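PDB 3MTQ: putative phosphoenolpyruvate-dependent sugar phosphotransferase system (PTS) permease from Klebsiella pneumoniae subsp. pneumoniae, which probably acts as the cytoplasmic IIA component of a mannose-family sugar phosphotransferase system, passing phosphoryl groups along during sugar uptake. Local coordinates for residues S108-L112 with P113-D117. Numbering follows the deposited sequence. Where two conformers were deposited one is given.
Sequences SGLNL and PLIID
Asn111 caps the N-terminus of helix 112-120 by taking the backbone N-H of Leu114, at a strand-to-helix junction of the parallel alpha/beta fold; its side-chain amide bridges Gly109 O and the first helical turn. A chi1 of 69° tucks CG over the residue's own backbone, and the amide folds in front of the helix start and uses both ends. Asn111 OD1 accepts from Leu114 N at 2.9 Å, the donor standing above the carbonyl plane. Asn111 ND2 reaches back along the chain to Gly109 O, also at 2.9 Å, and this second bond fixes the rotation of the amide. Pro113 and Leu114 crowd round the cap: the Asn111 side chain runs at about a right angle to both of theirs, with Asn111 OD1 lying 3.2 Å from Pro113 CG and 3.4 Å from Leu114 CB. Gly109, with a phi of 112°, has backbone angles that suit a residue without a side chain. Further on, Leu112 and Ile116 run alongside each other, Leu112 packing on Val40 and Ile116 on Leu44 of helix 32-44. Leu110 and Ile115 touch loosely, CD2 to CD1, and both pack on Ile83 of strand 79-84. The second subunit also packs here: its Leu110 lies on Asn111 and its Asp85 on Leu112 and Pro113. Helical bonding begins weakly, Ile115 N to Asn111 O, but the next bond is firm: Ile116 N meets Leu112 O at 3.0 Å, nearly straight at 177°, while Leu112 CD1 rests 3.8 Å from Ile116 CG1.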
loop_
_atom_site.group_PDB
_atom_site.type_symbol
_atom_site.label_atom_id
_atom_site.label_comp_id
_atom_site.label_asym_id
_atom_site.label_seq_id
_atom_site.Cartn_x
_atom_site.Cartn_y
_atom_site.Cartn_z
ATOM N N SER A 108 0.110 3.930 -10.435
ATOM C CA SER A 108 -1.089 3.671 -9.639
ATOM C C SER A 108 -0.915 2.423 -8.814
ATOM O O SER A 108 -0.527 1.379 -9.346
ATOM C CB SER A 108 -2.309 3.483 -10.538
ATOM O OG SER A 108 -2.396 2.147 -10.991
ATOM N N GLY A 109 -1.215 2.515 -7.509
ATOM C CA GLY A 109 -1.113 1.340 -6.602
ATOM C C GLY A 109 -0.017 1.433 -5.555
ATOM O O GLY A 109 0.763 0.518 -5.336
ATOM N N LEU A 110 -0.001 2.531 -4.817
ATOM C CA LEU A 110 0.910 2.686 -3.729
ATOM C C LEU A 110 1.065 1.468 -2.852
ATOM O O LEU A 110 0.081 0.832 -2.453
ATOM C CB LEU A 110 0.403 3.791 -2.794
ATOM C CG LEU A 110 0.720 5.242 -2.958
ATOM C CD1 LEU A 110 -0.019 5.900 -1.808
ATOM C CD2 LEU A 110 2.215 5.530 -2.863
ATOM N N ASN A 111 2.313 1.171 -2.518
ATOM C CA ASN A 111 2.661 0.065 -1.651
ATOM C C ASN A 111 4.099 0.217 -1.240
ATOM O O ASN A 111 4.860 0.956 -1.860
ATOM C CB ASN A 111 2.402 -1.313 -2.361
ATOM C CG ASN A 111 3.355 -1.584 -3.502
ATOM O OD1 ASN A 111 4.502 -2.026 -3.293
ATOM N ND2 ASN A 111 2.885 -1.372 -4.734
ATOM N N LEU A 112 4.453 -0.399 -0.141
ATOM C CA LEU A 112 5.757 -0.223 0.460
ATOM C C LEU A 112 6.886 -0.827 -0.360
ATOM O O LEU A 112 7.900 -0.186 -0.630
ATOM C CB LEU A 112 5.778 -0.804 1.869
ATOM C CG LEU A 112 7.000 -0.506 2.748
ATOM C CD1 LEU A 112 7.584 0.953 2.708
ATOM C CD2 LEU A 112 6.725 -0.968 4.213
ATOM N N PRO A 113 6.700 -2.058 -0.802
ATOM C CA PRO A 113 7.858 -2.557 -1.536
ATOM C C PRO A 113 8.220 -1.649 -2.710
ATOM O O PRO A 113 9.412 -1.422 -2.987
ATOM C CB PRO A 113 7.399 -3.932 -2.058
ATOM C CG PRO A 113 6.020 -4.200 -1.495
ATOM C CD PRO A 113 5.674 -3.062 -0.502
ATOM N N LEU A 114 7.229 -1.156 -3.440
ATOM C CA LEU A 114 7.466 -0.253 -4.594
ATOM C C LEU A 114 8.295 0.957 -4.260
ATOM O O LEU A 114 9.303 1.276 -4.908
ATOM C CB LEU A 114 6.152 0.181 -5.223
ATOM C CG LEU A 114 6.221 1.237 -6.321
ATOM C CD1 LEU A 114 6.957 0.641 -7.536
ATOM C CD2 LEU A 114 4.811 1.672 -6.688
ATOM N N ILE A 115 7.888 1.648 -3.199
ATOM C CA ILE A 115 8.642 2.771 -2.742
ATOM C C ILE A 115 10.085 2.467 -2.302
ATOM O O ILE A 115 11.015 3.180 -2.679
ATOM C CB ILE A 115 7.844 3.501 -1.618
ATOM C CG1 ILE A 115 6.447 3.824 -2.114
ATOM C CG2 ILE A 115 8.624 4.740 -1.226
ATOM C CD1 ILE A 115 6.423 4.479 -3.458
ATOM N N ILE A 116 10.294 1.387 -1.571
ATOM C CA ILE A 116 11.629 0.966 -1.163
ATOM C C ILE A 116 12.534 0.671 -2.384
ATOM O O ILE A 116 13.705 1.092 -2.446
ATOM C CB ILE A 116 11.556 -0.268 -0.247
ATOM C CG1 ILE A 116 10.923 0.123 1.101
ATOM C CG2 ILE A 116 12.946 -0.819 0.016
ATOM C CD1 ILE A 116 11.549 1.367 1.669
ATOM N N ASP A 117 11.995 -0.051 -3.365
ATOM C CA ASP A 117 12.763 -0.368 -4.583
ATOM C C ASP A 117 13.154 0.887 -5.370
ATOM O O ASP A 117 14.291 1.007 -5.854
ATOM C CB ASP A 117 12.008 -1.332 -5.505
ATOM C CG ASP A 117 12.951 -2.188 -6.349
ATOM O OD1 ASP A 117 13.640 -3.022 -5.734
ATOM O OD2 ASP A 117 13.040 -2.027 -7.599
#